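PDB 1NSL: putative ribosomal N-acetyltransferase YdaF from Bacillus subtilis, which probably acts as a GNAT-family N-acetyltransferase that may acetylate the N-terminal amine of ribosomal proteins. Local coordinates for residues I83-I97 with L118-A132. Residues are numbered along the deposited sequence; the frame is centred on the assembly and turned at random.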
ATOM      1  N   ILE C  83      -9.806 -12.131 -23.635  1.00 31.93           N
ATOM      2  CA  ILE C  83      -8.780 -13.162 -23.829  1.00 32.41           C
ATOM      3  C   ILE C  83      -7.807 -12.893 -22.788  1.00 32.04           C
ATOM      4  O   ILE C  83      -7.766 -11.783 -22.262  1.00 32.58           O
ATOM      5  CB  ILE C  83      -8.083 -13.083 -25.133  1.00 33.15           C
ATOM      6  CG1 ILE C  83      -7.060 -14.182 -25.219  1.00 34.03           C
ATOM      7  CG2 ILE C  83      -7.315 -11.828 -25.252  1.00 33.92           C
ATOM      8  CD1 ILE C  83      -6.682 -14.398 -26.718  1.00 38.29           C
ATOM      9  N   SER C  84      -6.987 -13.877 -22.498  1.00 31.33           N
ATOM     10  CA  SER C  84      -6.185 -13.746 -21.320  1.00 29.96           C
ATOM     11  C   SER C  84      -4.990 -14.654 -21.305  1.00 30.00           C
ATOM     12  O   SER C  84      -5.033 -15.806 -21.786  1.00 28.93           O
ATOM     13  CB  SER C  84      -7.052 -14.104 -20.175  1.00 29.99           C
ATOM     14  OG  SER C  84      -6.251 -14.501 -19.071  1.00 33.18           O
ATOM     15  N   LEU C  85      -3.904 -14.123 -20.752  1.00 29.84           N
ATOM     16  CA  LEU C  85      -2.675 -14.887 -20.643  1.00 29.77           C
ATOM     17  C   LEU C  85      -2.347 -14.741 -19.201  1.00 29.31           C
ATOM     18  O   LEU C  85      -2.130 -13.634 -18.764  1.00 29.70           O
ATOM     19  CB  LEU C  85      -1.579 -14.259 -21.474  1.00 29.41           C
ATOM     20  CG  LEU C  85      -0.214 -14.854 -21.186  1.00 28.91           C
ATOM     21  CD1 LEU C  85      -0.071 -16.030 -21.976  1.00 27.71           C
ATOM     22  CD2 LEU C  85       0.857 -13.877 -21.594  1.00 32.61           C
ATOM     23  N   HIS C  86      -2.308 -15.852 -18.472  1.00 29.16           N
ATOM     24  CA  HIS C  86      -2.133 -15.849 -17.033  1.00 28.90           C
ATOM     25  C   HIS C  86      -1.244 -16.998 -16.613  1.00 29.13           C
ATOM     26  O   HIS C  86      -0.803 -17.708 -17.447  1.00 29.55           O
ATOM     27  CB  HIS C  86      -3.489 -15.925 -16.352  1.00 28.74           C
ATOM     28  CG  HIS C  86      -4.341 -17.048 -16.832  1.00 29.76           C
ATOM     29  ND1 HIS C  86      -4.370 -18.281 -16.215  1.00 34.04           N
ATOM     30  CD2 HIS C  86      -5.182 -17.137 -17.883  1.00 33.91           C
ATOM     31  CE1 HIS C  86      -5.198 -19.078 -16.859  1.00 35.76           C
ATOM     32  NE2 HIS C  86      -5.679 -18.421 -17.899  1.00 37.48           N
ATOM     33  N   ASN C  87      -1.015 -17.192 -15.321  1.00 30.04           N
ATOM     34  CA  ASN C  87      -0.034 -18.139 -14.813  1.00 31.27           C
ATOM     35  C   ASN C  87       1.266 -17.941 -15.510  1.00 30.71           C
ATOM     36  O   ASN C  87       1.852 -18.879 -16.020  1.00 31.28           O
ATOM     37  CB  ASN C  87      -0.456 -19.581 -14.970  1.00 32.70           C
ATOM     38  CG  ASN C  87      -1.758 -19.873 -14.261  1.00 38.78           C
ATOM     39  OD1 ASN C  87      -2.395 -18.951 -13.722  1.00 42.11           O
ATOM     40  ND2 ASN C  87      -2.187 -21.153 -14.271  1.00 42.79           N
ATOM     41  N   LEU C  88       1.726 -16.714 -15.538  1.00 29.96           N
ATOM     42  CA  LEU C  88       2.946 -16.440 -16.232  1.00 30.31           C
ATOM     43  C   LEU C  88       4.082 -16.874 -15.356  1.00 29.83           C
ATOM     44  O   LEU C  88       4.268 -16.324 -14.303  1.00 30.53           O
ATOM     45  CB  LEU C  88       3.038 -14.963 -16.460  1.00 30.62           C
ATOM     46  CG  LEU C  88       3.859 -14.432 -17.602  1.00 33.75           C
ATOM     47  CD1 LEU C  88       3.406 -12.960 -17.760  1.00 36.56           C
ATOM     48  CD2 LEU C  88       5.341 -14.519 -17.276  1.00 35.59           C
ATOM     49  N   ASP C  89       4.855 -17.855 -15.790  1.00 29.31           N
ATOM     50  CA  ASP C  89       5.957 -18.361 -15.017  1.00 28.49           C
ATOM     51  C   ASP C  89       7.204 -18.096 -15.849  1.00 29.24           C
ATOM     52  O   ASP C  89       7.556 -18.894 -16.722  1.00 29.93           O
ATOM     53  CB  ASP C  89       5.695 -19.832 -14.824  1.00 27.68           C
ATOM     54  CG  ASP C  89       6.673 -20.513 -13.918  1.00 28.03           C
ATOM     55  OD1 ASP C  89       7.748 -19.968 -13.628  1.00 30.20           O
ATOM     56  OD2 ASP C  89       6.451 -21.655 -13.475  1.00 27.15           O
ATOM     57  N   GLN C  90       7.851 -16.955 -15.605  1.00 29.72           N
ATOM     58  CA  GLN C  90       9.056 -16.546 -16.338  1.00 30.23           C
ATOM     59  C   GLN C  90      10.193 -17.509 -16.139  1.00 29.86           C
ATOM     60  O   GLN C  90      11.028 -17.683 -17.011  1.00 30.63           O
ATOM     61  CB  GLN C  90       9.532 -15.135 -15.944  1.00 30.62           C
ATOM     62  CG  GLN C  90       9.091 -14.003 -16.884  1.00 33.31           C
ATOM     63  CD  GLN C  90       9.416 -14.301 -18.352  1.00 35.66           C
ATOM     64  OE1 GLN C  90      10.117 -15.281 -18.663  1.00 34.04           O
ATOM     65  NE2 GLN C  90       8.898 -13.470 -19.253  1.00 36.61           N
ATOM     66  N   VAL C  91      10.226 -18.175 -15.008  1.00 29.70           N
ATOM     67  CA  VAL C  91      11.338 -19.077 -14.800  1.00 29.66           C
ATOM     68  C   VAL C  91      11.207 -20.291 -15.649  1.00 29.35           C
ATOM     69  O   VAL C  91      12.172 -20.707 -16.277  1.00 30.33           O
ATOM     70  CB  VAL C  91      11.511 -19.538 -13.353  1.00 29.68           C
ATOM     71  CG1 VAL C  91      12.888 -20.160 -13.203  1.00 28.57           C
ATOM     72  CG2 VAL C  91      11.343 -18.366 -12.414  1.00 30.16           C
ATOM     73  N   ASN C  92      10.039 -20.900 -15.677  1.00 28.74           N
ATOM     74  CA  ASN C  92       9.948 -22.078 -16.530  1.00 28.31           C
ATOM     75  C   ASN C  92       9.610 -21.702 -17.954  1.00 27.94           C
ATOM     76  O   ASN C  92       9.452 -22.549 -18.820  1.00 26.84           O
ATOM     77  CB  ASN C  92       8.973 -23.095 -15.961  1.00 29.08           C
ATOM     78  CG  ASN C  92       9.349 -23.527 -14.570  1.00 28.92           C
ATOM     79  OD1 ASN C  92      10.390 -24.171 -14.341  1.00 29.75           O
ATOM     80  ND2 ASN C  92       8.521 -23.154 -13.625  1.00 27.98           N
ATOM     81  N   ARG C  93       9.457 -20.406 -18.175  1.00 27.82           N
ATOM     82  CA  ARG C  93       9.272 -19.933 -19.508  1.00 28.39           C
ATOM     83  C   ARG C  93       7.950 -20.360 -20.128  1.00 28.55           C
ATOM     84  O   ARG C  93       7.887 -20.622 -21.332  1.00 28.12           O
ATOM     85  CB  ARG C  93      10.428 -20.459 -20.346  1.00 28.53           C
ATOM     86  CG  ARG C  93      11.784 -19.883 -19.928  1.00 29.54           C
ATOM     87  CD  ARG C  93      12.975 -20.360 -20.757  1.00 31.16           C
ATOM     88  NE  ARG C  93      14.116 -19.495 -20.472  1.00 36.08           N
ATOM     89  CZ  ARG C  93      15.291 -19.513 -21.097  1.00 35.77           C
ATOM     90  NH1 ARG C  93      16.251 -18.676 -20.718  1.00 36.70           N
ATOM     91  NH2 ARG C  93      15.517 -20.369 -22.074  1.00 35.21           N
ATOM     92  N   LYS C  94       6.889 -20.377 -19.327  1.00 28.69           N
ATOM     93  CA  LYS C  94       5.605 -20.860 -19.825  1.00 29.14           C
ATOM     94  C   LYS C  94       4.428 -20.062 -19.323  1.00 30.43           C
ATOM     95  O   LYS C  94       4.564 -19.286 -18.378  1.00 31.66           O
ATOM     96  CB  LYS C  94       5.401 -22.271 -19.328  1.00 28.69           C
ATOM     97  CG  LYS C  94       5.362 -22.398 -17.852  1.00 25.24           C
ATOM     98  CD  LYS C  94       5.001 -23.834 -17.455  1.00 22.45           C
ATOM     99  CE  LYS C  94       5.007 -24.001 -15.921  1.00 20.18           C
ATOM    100  NZ  LYS C  94       4.721 -25.393 -15.600  1.00 21.55           N
ATOM    101  N   ALA C  95       3.244 -20.288 -19.875  1.00 30.26           N
ATOM    102  CA  ALA C  95       2.092 -19.502 -19.404  1.00 30.65           C
ATOM    103  C   ALA C  95       0.814 -20.190 -19.866  1.00 30.80           C
ATOM    104  O   ALA C  95       0.901 -21.106 -20.661  1.00 32.85           O
ATOM    105  CB  ALA C  95       2.183 -18.110 -19.988  1.00 29.75           C
ATOM    106  N   GLU C  96      -0.355 -19.795 -19.401  1.00 30.33           N
ATOM    107  CA  GLU C  96      -1.589 -20.304 -20.013  1.00 31.69           C
ATOM    108  C   GLU C  96      -2.522 -19.267 -20.685  1.00 32.18           C
ATOM    109  O   GLU C  96      -2.444 -18.069 -20.385  1.00 33.35           O
ATOM    110  CB  GLU C  96      -2.364 -21.049 -19.005  1.00 31.47           C
ATOM    111  CG  GLU C  96      -1.422 -21.820 -18.133  1.00 35.26           C
ATOM    112  CD  GLU C  96      -2.157 -22.471 -17.010  1.00 37.19           C
ATOM    113  OE1 GLU C  96      -3.413 -22.475 -17.077  1.00 39.54           O
ATOM    114  OE2 GLU C  96      -1.482 -22.953 -16.084  1.00 38.35           O
ATOM    115  N   ILE C  97      -3.363 -19.723 -21.628  1.00 31.73           N
ATOM    116  CA  ILE C  97      -4.350 -18.851 -22.280  1.00 30.85           C
ATOM    117  C   ILE C  97      -5.815 -19.171 -21.940  1.00 29.80           C
ATOM    118  O   ILE C  97      -6.190 -20.311 -21.793  1.00 28.65           O
ATOM    119  CB  ILE C  97      -4.105 -18.815 -23.787  1.00 31.98           C
ATOM    120  CG1 ILE C  97      -2.814 -18.016 -24.051  1.00 31.82           C
ATOM    121  CG2 ILE C  97      -5.314 -18.230 -24.594  1.00 29.40           C
ATOM    122  CD1 ILE C  97      -2.419 -17.982 -25.495  1.00 29.39           C
ATOM    123  N   LEU C 118      -1.968 -13.625 -29.774  1.00 29.13           N
ATOM    124  CA  LEU C 118      -1.497 -13.761 -28.392  1.00 28.66           C
ATOM    125  C   LEU C 118      -0.294 -14.662 -28.295  1.00 28.51           C
ATOM    126  O   LEU C 118       0.635 -14.408 -27.556  1.00 27.58           O
ATOM    127  CB  LEU C 118      -2.597 -14.302 -27.509  1.00 28.14           C
ATOM    128  CG  LEU C 118      -2.326 -14.270 -26.003  1.00 31.12           C
ATOM    129  CD1 LEU C 118      -1.526 -13.050 -25.655  1.00 29.36           C
ATOM    130  CD2 LEU C 118      -3.647 -14.272 -25.125  1.00 29.75           C
ATOM    131  N   ILE C 119      -0.330 -15.724 -29.078  1.00 28.68           N
ATOM    132  CA  ILE C 119       0.706 -16.691 -29.054  1.00 28.47           C
ATOM    133  C   ILE C 119       1.923 -16.018 -29.629  1.00 30.14           C
ATOM    134  O   ILE C 119       2.969 -15.901 -28.951  1.00 30.77           O
ATOM    135  CB  ILE C 119       0.252 -17.888 -29.847  1.00 28.46           C
ATOM    136  CG1 ILE C 119      -0.841 -18.543 -29.005  1.00 27.76           C
ATOM    137  CG2 ILE C 119       1.456 -18.841 -30.183  1.00 24.33           C
ATOM    138  CD1 ILE C 119      -1.551 -19.653 -29.654  1.00 27.08           C
ATOM    139  N   THR C 120       1.781 -15.514 -30.849  1.00 30.06           N
ATOM    140  CA  THR C 120       2.900 -14.837 -31.462  1.00 30.85           C
ATOM    141  C   THR C 120       3.672 -14.021 -30.394  1.00 30.06           C
ATOM    142  O   THR C 120       4.867 -14.174 -30.213  1.00 30.41           O
ATOM    143  CB  THR C 120       2.414 -13.903 -32.613  1.00 31.94           C
ATOM    144  OG1 THR C 120       1.898 -14.666 -33.726  1.00 32.41           O
ATOM    145  CG2 THR C 120       3.615 -13.108 -33.201  1.00 30.75           C
ATOM    146  N   TYR C 121       2.946 -13.186 -29.685  1.00 29.15           N
ATOM    147  CA  TYR C 121       3.484 -12.347 -28.663  1.00 29.19           C
ATOM    148  C   TYR C 121       4.119 -13.194 -27.608  1.00 29.10           C
ATOM    149  O   TYR C 121       5.185 -12.882 -27.102  1.00 28.38           O
ATOM    150  CB  TYR C 121       2.363 -11.544 -28.028  1.00 29.26           C
ATOM    151  CG  TYR C 121       2.772 -10.818 -26.784  1.00 30.65           C
ATOM    152  CD1 TYR C 121       3.504  -9.633 -26.854  1.00 30.01           C
ATOM    153  CD2 TYR C 121       2.410 -11.301 -25.522  1.00 31.06           C
ATOM    154  CE1 TYR C 121       3.871  -8.950 -25.705  1.00 29.47           C
ATOM    155  CE2 TYR C 121       2.788 -10.623 -24.361  1.00 30.78           C
ATOM    156  CZ  TYR C 121       3.518  -9.448 -24.457  1.00 30.60           C
ATOM    157  OH  TYR C 121       3.889  -8.765 -23.300  1.00 30.31           O
ATOM    158  N   ALA C 122       3.467 -14.283 -27.261  1.00 29.43           N
ATOM    159  CA  ALA C 122       3.999 -15.060 -26.181  1.00 29.32           C
ATOM    160  C   ALA C 122       5.338 -15.587 -26.597  1.00 30.58           C
ATOM    161  O   ALA C 122       6.292 -15.472 -25.839  1.00 31.45           O
ATOM    162  CB  ALA C 122       3.124 -16.128 -25.894  1.00 29.21           C
ATOM    163  N   PHE C 123       5.436 -16.138 -27.813  1.00 31.27           N
ATOM    164  CA  PHE C 123       6.685 -16.746 -28.279  1.00 30.57           C
ATOM    165  C   PHE C 123       7.721 -15.782 -28.799  1.00 31.48           C
ATOM    166  O   PHE C 123       8.902 -16.139 -28.857  1.00 33.02           O
ATOM    167  CB  PHE C 123       6.430 -17.751 -29.395  1.00 30.08           C
ATOM    168  CG  PHE C 123       5.751 -19.017 -28.956  1.00 29.56           C
ATOM    169  CD1 PHE C 123       6.040 -19.625 -27.744  1.00 31.56           C
ATOM    170  CD2 PHE C 123       4.814 -19.605 -29.744  1.00 25.62           C
ATOM    171  CE1 PHE C 123       5.384 -20.788 -27.366  1.00 25.53           C
ATOM    172  CE2 PHE C 123       4.202 -20.742 -29.361  1.00 21.52           C
ATOM    173  CZ  PHE C 123       4.492 -21.329 -28.189  1.00 23.15           C
ATOM    174  N   GLU C 124       7.354 -14.581 -29.226  1.00 31.48           N
ATOM    175  CA  GLU C 124       8.399 -13.712 -29.827  1.00 31.16           C
ATOM    176  C   GLU C 124       8.633 -12.429 -29.064  1.00 31.33           C
ATOM    177  O   GLU C 124       9.116 -11.481 -29.641  1.00 31.75           O
ATOM    178  CB  GLU C 124       8.004 -13.288 -31.242  1.00 30.79           C
ATOM    179  CG  GLU C 124       8.385 -14.198 -32.399  1.00 31.45           C
ATOM    180  CD  GLU C 124       7.735 -13.773 -33.736  1.00 33.25           C
ATOM    181  OE1 GLU C 124       7.131 -12.672 -33.847  1.00 32.75           O
ATOM    182  OE2 GLU C 124       7.811 -14.549 -34.706  1.00 34.61           O
ATOM    183  N   GLU C 125       8.260 -12.359 -27.795  1.00 31.67           N
ATOM    184  CA  GLU C 125       8.421 -11.124 -27.026  1.00 31.78           C
ATOM    185  C   GLU C 125       8.629 -11.448 -25.558  1.00 31.39           C
ATOM    186  O   GLU C 125       9.492 -10.891 -24.912  1.00 31.13           O
ATOM    187  CB  GLU C 125       7.178 -10.242 -27.176  1.00 32.48           C
ATOM    188  CG  GLU C 125       6.935  -9.734 -28.590  1.00 34.51           C
ATOM    189  CD  GLU C 125       7.835  -8.546 -28.951  1.00 37.73           C
ATOM    190  OE1 GLU C 125       8.040  -7.659 -28.083  1.00 39.55           O
ATOM    191  OE2 GLU C 125       8.345  -8.488 -30.097  1.00 36.35           O
ATOM    192  N   LEU C 126       7.803 -12.309 -24.988  1.00 31.36           N
ATOM    193  CA  LEU C 126       8.091 -12.690 -23.622  1.00 31.66           C
ATOM    194  C   LEU C 126       9.087 -13.816 -23.792  1.00 32.09           C
ATOM    195  O   LEU C 126       9.729 -14.257 -22.817  1.00 32.16           O
ATOM    196  CB  LEU C 126       6.863 -13.132 -22.867  1.00 30.67           C
ATOM    197  CG  LEU C 126       5.712 -12.155 -22.963  1.00 29.62           C
ATOM    198  CD1 LEU C 126       4.494 -12.678 -22.186  1.00 29.01           C
ATOM    199  CD2 LEU C 126       6.122 -10.814 -22.474  1.00 29.16           C
ATOM    200  N   GLU C 127       9.211 -14.241 -25.056  1.00 31.52           N
ATOM    201  CA  GLU C 127      10.100 -15.320 -25.440  1.00 31.50           C
ATOM    202  C   GLU C 127       9.865 -16.591 -24.652  1.00 30.99           C
ATOM    203  O   GLU C 127      10.842 -17.269 -24.327  1.00 31.56           O
ATOM    204  CB  GLU C 127      11.538 -14.898 -25.222  1.00 31.46           C
ATOM    205  CG  GLU C 127      11.977 -13.895 -26.256  1.00 34.23           C
ATOM    206  CD  GLU C 127      13.390 -13.431 -26.040  1.00 38.56           C
ATOM    207  OE1 GLU C 127      13.966 -13.661 -24.942  1.00 38.43           O
ATOM    208  OE2 GLU C 127      13.921 -12.825 -26.987  1.00 41.60           O
ATOM    209  N   LEU C 128       8.606 -16.902 -24.342  1.00 29.40           N
ATOM    210  CA  LEU C 128       8.262 -18.104 -23.606  1.00 28.66           C
ATOM    211  C   LEU C 128       8.530 -19.300 -24.447  1.00 27.87           C
ATOM    212  O   LEU C 128       8.572 -19.211 -25.670  1.00 26.57           O
ATOM    213  CB  LEU C 128       6.752 -18.173 -23.309  1.00 28.80           C
ATOM    214  CG  LEU C 128       6.241 -17.007 -22.478  1.00 29.44           C
ATOM    215  CD1 LEU C 128       4.944 -17.367 -21.872  1.00 27.19           C
ATOM    216  CD2 LEU C 128       7.284 -16.707 -21.415  1.00 28.40           C
ATOM    217  N   ASN C 129       8.593 -20.446 -23.783  1.00 27.45           N
ATOM    218  CA  ASN C 129       8.835 -21.694 -24.473  1.00 27.04           C
ATOM    219  C   ASN C 129       7.559 -22.511 -24.597  1.00 26.69           C
ATOM    220  O   ASN C 129       7.314 -23.200 -25.585  1.00 27.33           O
ATOM    221  CB  ASN C 129       9.921 -22.490 -23.763  1.00 26.56           C
ATOM    222  CG  ASN C 129      10.264 -23.752 -24.480  1.00 26.78           C
ATOM    223  OD1 ASN C 129       9.996 -24.857 -23.987  1.00 27.25           O
ATOM    224  ND2 ASN C 129      10.858 -23.612 -25.662  1.00 25.64           N
ATOM    225  N   ARG C 130       6.699 -22.388 -23.622  1.00 25.74           N
ATOM    226  CA  ARG C 130       5.554 -23.251 -23.607  1.00 25.70           C
ATOM    227  C   ARG C 130       4.301 -22.397 -23.517  1.00 25.49           C
ATOM    228  O   ARG C 130       4.308 -21.362 -22.927  1.00 26.49           O
ATOM    229  CB  ARG C 130       5.724 -24.170 -22.393  1.00 25.34           C
ATOM    230  CG  ARG C 130       4.485 -24.861 -21.914  1.00 26.00           C
ATOM    231  CD  ARG C 130       4.678 -25.797 -20.717  1.00 25.80           C
ATOM    232  NE  ARG C 130       3.354 -26.094 -20.156  1.00 28.28           N
ATOM    233  CZ  ARG C 130       2.621 -27.125 -20.527  1.00 27.95           C
ATOM    234  NH1 ARG C 130       3.107 -27.967 -21.425  1.00 28.95           N
ATOM    235  NH2 ARG C 130       1.428 -27.329 -20.000  1.00 26.30           N
ATOM    236  N   VAL C 131       3.218 -22.764 -24.139  1.00 25.62           N
ATOM    237  CA  VAL C 131       2.003 -22.023 -23.854  1.00 26.40           C
ATOM    238  C   VAL C 131       0.913 -23.059 -23.697  1.00 27.66           C
ATOM    239  O   VAL C 131       0.877 -24.039 -24.485  1.00 28.65           O
ATOM    240  CB  VAL C 131       1.690 -21.060 -24.946  1.00 26.09           C
ATOM    241  CG1 VAL C 131       0.272 -20.822 -25.009  1.00 24.94           C
ATOM    242  CG2 VAL C 131       2.399 -19.769 -24.644  1.00 26.58           C
ATOM    243  N   ALA C 132       0.059 -22.958 -22.680  1.00 27.14           N
ATOM    244  CA  ALA C 132      -0.978 -23.998 -22.620  1.00 27.34           C
ATOM    245  C   ALA C 132      -2.359 -23.436 -22.669  1.00 27.93           C
ATOM    246  O   ALA C 132      -2.560 -22.235 -22.442  1.00 28.85           O
ATOM    247  CB  ALA C 132      -0.817 -24.856 -21.403  1.00 26.33           C
TER
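With its CG set beside the backbone N and opposite the carbonyl carbon (chi1 -60°), Leu128 carries CD1 onto the methyl of Ala95, while its CB and CD2 rest against the carbonyl of Arg93. Leu118 takes the other common setting, CG opposite the backbone N (chi1 -170°), and from the helix sends CD2 down to meet CG1 and CD1 of Ile83 tip to tip. Ile97 rises from the sheet to the same leucine: its CD1 ends 3.7 Å from Leu118 CG and also touches CG1 of Val131 and CG1 of Ile119, the side chains of Ile97 and Ile119 crossing at about a right angle. Further along, Leu85 CD2 and Leu126 CD1 meet end to end at 3.9 Å, so that the helix and the loop after it cover one face of strands 83-89 and 94-97. Were Leu128 shortened to an alanine, CB would stay by the Arg93 carbonyl, but the methyl of Ala95 would probably lose its cover and a gap open between loop and strand.

That carbonyl is gripped twice: Arg93 O accepts from Asn129 N at 2.6 Å and from Arg130 N at 3.1 Å. Ala95 N reaches Arg130 O only weakly; beyond it Ala132 N donates to Ala95 O (2.9 Å) and Ile97 N to Ala132 O (2.8 Å). On the opposite face of the sheet Lys94 and Arg130 run side by side, CB to CB 3.6 Å; the guanidinium continues to a salt bridge with Glu154 and a hydrogen bond to Arg158 O of a second subunit. Helix 110-124 thus packs on the sheet as the connection between neighbouring parallel strands 94-101 and 130-136, the beta-alpha-beta unit at the centre of the GNAT fold.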